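Local atomic coordinates of glucose-6-phosphate 1-dehydrogenase (Kluyveromyces lactis, PDB entry 7E6I), a protein that catalyses the NADP+-dependent oxidation of glucose 6-phosphate to 6-phosphogluconolactone, the first and rate-limiting step of the oxidative pentose phosphate pathway. Residues Ile238-Leu247 with Ser439-Leu450. Numbering follows the deposited sequence.
Sequences IRDVMQNHLL and SWKLFTPLLNYL. With BG6 (6-O-phosphono-beta-D-glucopyranose), chain B.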
# COMPACT_ATOMS: atom_id res chain seq x y z
N ILE A 238 -2.44 8.36 11.15
CA ILE A 238 -1.17 8.69 10.54
C ILE A 238 -0.34 7.43 10.37
O ILE A 238 0.14 7.13 9.27
CB ILE A 238 -0.45 9.77 11.35
CG1 ILE A 238 -1.33 11.02 11.41
CG2 ILE A 238 0.89 10.09 10.73
CD1 ILE A 238 -0.83 12.08 12.30
N ARG A 239 -0.18 6.67 11.44
CA ARG A 239 0.51 5.38 11.35
C ARG A 239 -0.24 4.41 10.46
O ARG A 239 0.38 3.58 9.80
CB ARG A 239 0.65 4.75 12.73
CG ARG A 239 1.90 5.09 13.46
CD ARG A 239 2.16 4.09 14.57
NE ARG A 239 3.06 4.68 15.54
CZ ARG A 239 2.66 5.49 16.52
NH1 ARG A 239 1.37 5.79 16.63
NH2 ARG A 239 3.54 5.98 17.38
N ASP A 240 -1.57 4.47 10.46
CA ASP A 240 -2.34 3.42 9.81
C ASP A 240 -2.16 3.45 8.29
O ASP A 240 -2.00 2.40 7.67
CB ASP A 240 -3.82 3.52 10.17
CG ASP A 240 -4.59 2.24 9.82
OD1 ASP A 240 -4.01 1.12 9.95
OD2 ASP A 240 -5.76 2.33 9.40
N VAL A 241 -2.19 4.64 7.67
CA VAL A 241 -2.20 4.72 6.21
C VAL A 241 -1.31 5.83 5.67
O VAL A 241 -0.95 5.81 4.49
CB VAL A 241 -3.63 4.91 5.66
CG1 VAL A 241 -4.56 3.78 6.15
CG2 VAL A 241 -4.17 6.30 6.02
N MET A 242 -0.96 6.81 6.48
CA MET A 242 -0.22 7.95 5.94
C MET A 242 1.28 7.70 5.90
O MET A 242 1.92 7.95 4.87
CB MET A 242 -0.54 9.23 6.73
CG MET A 242 -2.04 9.44 6.95
SD MET A 242 -2.50 11.05 7.68
CE MET A 242 -1.74 12.17 6.49
N GLN A 243 1.86 7.21 7.00
CA GLN A 243 3.28 6.86 7.04
C GLN A 243 3.65 5.82 5.98
O GLN A 243 4.82 5.73 5.58
CB GLN A 243 3.63 6.35 8.45
CG GLN A 243 5.11 5.98 8.70
CD GLN A 243 5.46 4.57 8.23
OE1 GLN A 243 4.59 3.70 8.07
NE2 GLN A 243 6.75 4.34 7.97
N ASN A 244 2.70 4.99 5.54
CA ASN A 244 3.03 3.94 4.58
C ASN A 244 2.33 4.16 3.24
O ASN A 244 2.95 4.69 2.32
CB ASN A 244 2.67 2.56 5.16
CG ASN A 244 1.47 2.61 6.06
OD1 ASN A 244 0.33 2.55 5.60
ND2 ASN A 244 1.71 2.70 7.35
N HIS A 245 1.06 3.76 3.11
CA HIS A 245 0.37 3.82 1.82
C HIS A 245 0.49 5.19 1.16
O HIS A 245 0.98 5.31 0.03
CB HIS A 245 -1.11 3.46 1.98
CG HIS A 245 -1.34 2.14 2.63
ND1 HIS A 245 -0.52 1.05 2.40
CD2 HIS A 245 -2.28 1.73 3.51
CE1 HIS A 245 -0.97 0.02 3.10
NE2 HIS A 245 -2.03 0.41 3.79
N LEU A 246 0.01 6.23 1.84
CA LEU A 246 -0.03 7.55 1.21
C LEU A 246 1.37 8.07 0.93
O LEU A 246 1.61 8.69 -0.12
CB LEU A 246 -0.82 8.52 2.10
CG LEU A 246 -2.32 8.20 2.29
CD1 LEU A 246 -3.12 9.45 2.63
CD2 LEU A 246 -2.91 7.51 1.04
N LEU A 247 2.32 7.83 1.84
CA LEU A 247 3.69 8.26 1.58
C LEU A 247 4.26 7.56 0.36
O LEU A 247 4.97 8.18 -0.45
CB LEU A 247 4.57 8.01 2.80
CG LEU A 247 6.00 8.54 2.67
CD1 LEU A 247 5.98 10.04 2.32
CD2 LEU A 247 6.81 8.30 3.95
N SER A 439 11.56 6.84 6.01
CA SER A 439 10.16 7.18 6.23
C SER A 439 9.85 7.27 7.72
O SER A 439 9.07 8.13 8.14
CB SER A 439 9.25 6.17 5.52
OG SER A 439 9.06 5.01 6.32
N TRP A 440 10.49 6.44 8.54
CA TRP A 440 10.30 6.54 9.99
C TRP A 440 11.03 7.74 10.58
O TRP A 440 10.52 8.36 11.52
CB TRP A 440 10.71 5.24 10.69
CG TRP A 440 9.61 4.18 10.65
CD1 TRP A 440 9.68 2.93 10.09
CD2 TRP A 440 8.28 4.32 11.16
NE1 TRP A 440 8.48 2.28 10.23
CE2 TRP A 440 7.60 3.11 10.88
CE3 TRP A 440 7.59 5.34 11.83
CZ2 TRP A 440 6.27 2.90 11.24
CZ3 TRP A 440 6.27 5.13 12.19
CH2 TRP A 440 5.63 3.91 11.90
N LYS A 441 12.21 8.10 10.05
CA LYS A 441 12.88 9.31 10.52
C LYS A 441 12.02 10.55 10.29
O LYS A 441 12.07 11.51 11.06
CB LYS A 441 14.24 9.48 9.84
CG LYS A 441 15.37 8.69 10.47
CD LYS A 441 16.53 8.48 9.49
CE LYS A 441 17.81 8.12 10.26
NZ LYS A 441 18.45 6.82 9.88
N LEU A 442 11.20 10.52 9.23
CA LEU A 442 10.35 11.65 8.88
C LEU A 442 9.15 11.77 9.81
O LEU A 442 8.82 12.86 10.28
CB LEU A 442 9.90 11.51 7.42
CG LEU A 442 8.95 12.59 6.90
CD1 LEU A 442 9.61 13.96 7.00
CD2 LEU A 442 8.51 12.31 5.46
N PHE A 443 8.48 10.65 10.10
CA PHE A 443 7.21 10.69 10.82
C PHE A 443 7.36 10.56 12.33
O PHE A 443 6.44 10.95 13.06
CB PHE A 443 6.30 9.57 10.33
CG PHE A 443 5.51 9.94 9.13
CD1 PHE A 443 6.07 9.85 7.87
CD2 PHE A 443 4.22 10.42 9.26
CE1 PHE A 443 5.33 10.22 6.74
CE2 PHE A 443 3.48 10.78 8.14
CZ PHE A 443 4.03 10.69 6.89
N THR A 444 8.46 10.00 12.81
CA THR A 444 8.55 9.77 14.25
C THR A 444 8.45 11.06 15.06
O THR A 444 7.68 11.09 16.03
CB THR A 444 9.84 9.00 14.57
OG1 THR A 444 9.68 7.63 14.17
CG2 THR A 444 10.13 9.07 16.06
N PRO A 445 9.14 12.15 14.71
CA PRO A 445 8.98 13.38 15.51
C PRO A 445 7.54 13.86 15.57
O PRO A 445 7.07 14.25 16.65
CB PRO A 445 9.89 14.38 14.80
CG PRO A 445 10.90 13.54 14.09
CD PRO A 445 10.11 12.36 13.61
N LEU A 446 6.80 13.84 14.46
CA LEU A 446 5.40 14.21 14.53
C LEU A 446 4.64 13.27 15.47
O LEU A 446 3.84 13.72 16.29
CB LEU A 446 4.76 14.19 13.15
CG LEU A 446 3.24 14.39 13.17
CD1 LEU A 446 2.88 15.74 13.78
CD2 LEU A 446 2.62 14.27 11.79
N LEU A 447 4.91 11.97 15.38
CA LEU A 447 4.17 11.00 16.18
C LEU A 447 4.52 11.12 17.67
O LEU A 447 3.63 10.99 18.52
CB LEU A 447 4.44 9.59 15.68
CG LEU A 447 3.77 9.22 14.36
CD1 LEU A 447 4.30 7.88 13.86
CD2 LEU A 447 2.29 9.17 14.56
N ASN A 448 5.80 11.35 17.98
CA ASN A 448 6.20 11.62 19.36
C ASN A 448 5.49 12.85 19.90
O ASN A 448 5.05 12.87 21.06
CB ASN A 448 7.71 11.82 19.44
CG ASN A 448 8.48 10.53 19.29
OD1 ASN A 448 7.91 9.43 19.35
ND2 ASN A 448 9.79 10.65 19.07
N TYR A 449 5.41 13.91 19.09
CA TYR A 449 4.79 15.14 19.56
C TYR A 449 3.31 14.94 19.83
O TYR A 449 2.81 15.34 20.88
CB TYR A 449 5.05 16.25 18.54
CG TYR A 449 4.09 17.41 18.60
CD1 TYR A 449 4.22 18.40 19.57
CD2 TYR A 449 3.06 17.52 17.68
CE1 TYR A 449 3.33 19.46 19.62
CE2 TYR A 449 2.18 18.57 17.73
CZ TYR A 449 2.31 19.54 18.70
OH TYR A 449 1.42 20.58 18.72
N LEU A 450 2.60 14.27 18.92
CA LEU A 450 1.16 14.11 19.09
C LEU A 450 0.83 13.21 20.28
O LEU A 450 -0.17 13.43 20.97
CB LEU A 450 0.55 13.52 17.82
CG LEU A 450 0.55 14.40 16.56
CD1 LEU A 450 -0.23 13.69 15.44
CD2 LEU A 450 -0.04 15.76 16.86
C1 BG6 B . -4.77 -0.89 6.00
C2 BG6 B . -5.26 -0.04 7.17
O1 BG6 B . -3.41 -0.87 5.84
O5 BG6 B . -5.36 -0.35 4.73
C3 BG6 B . -6.75 0.00 7.23
O2 BG6 B . -4.75 -0.53 8.42
C4 BG6 B . -7.32 0.55 5.96
O3 BG6 B . -7.19 0.86 8.32
C5 BG6 B . -6.84 -0.25 4.76
O4 BG6 B . -8.75 0.53 6.06
C6 BG6 B . -7.24 0.35 3.44
O6 BG6 B . -6.72 -0.47 2.41
P BG6 B . -7.58 -0.58 1.00
O1P BG6 B . -7.76 0.87 0.61
O2P BG6 B . -8.89 -1.28 1.28
O3P BG6 B . -6.86 -1.38 -0.09
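Behind the glucose 6-phosphate pocket, the helix that carries D240 and H245 is backed by residues 439-450, with Q243 and I238 meeting W440, F443 and L447. The Q243 amide lies flat on the W440 indole, the two planes 12° apart, with NE2 3.3 Å from CE2 of W440. With CG anti to the backbone N (chi1 -178°) and the chain bent at its next bond, Q243 also sets its CG over the six-membered ring of W440. Its own CA sits 3.9 Å from the centroid of the F443 ring, a second CH-pi contact, so Q243 meets two rings at different points, its CG and amide on W440 and its CA on F443. Replacing W440 with an alanine would probably leave the Q243 amide without its stacking surface and free to turn, disturbing the hydrogen bond that N244 ND2 gives to Q243 OE1.

F443 is a knob among I238, M242, Q243 and L247, with I238 CG2 at its edge, 3.7 Å from CD2. I238 answers as a knob among F443, L446, L447 and L450; its CD1 reaches CD1 of L450 at 3.6 Å. This reciprocal knobs-into-holes packing joins two helical segments of the C-terminal domain running roughly antiparallel, their directions 149° apart, laid against its large mixed sheet: I238, M242 and L446 touch strand 316-321. L447 CD1 lies over one face of the R239 guanidinium, displaced from its centre; R239 NE bonds to H157 O and NH1 forms a salt bridge with E451.

The opposite side of helix 236-254 faces the substrate. D240 accepts hydrogen bonds from O2 and O3 of the sugar, modelled so short that their lengths are doubtful. H245, probably the proton acceptor as in its relatives, has NE2 2.8 Å from O1 of the sugar and hydrogen-bonded to it; its other ring nitrogen, ND1, is hydrogen-bonded to D182 OD1.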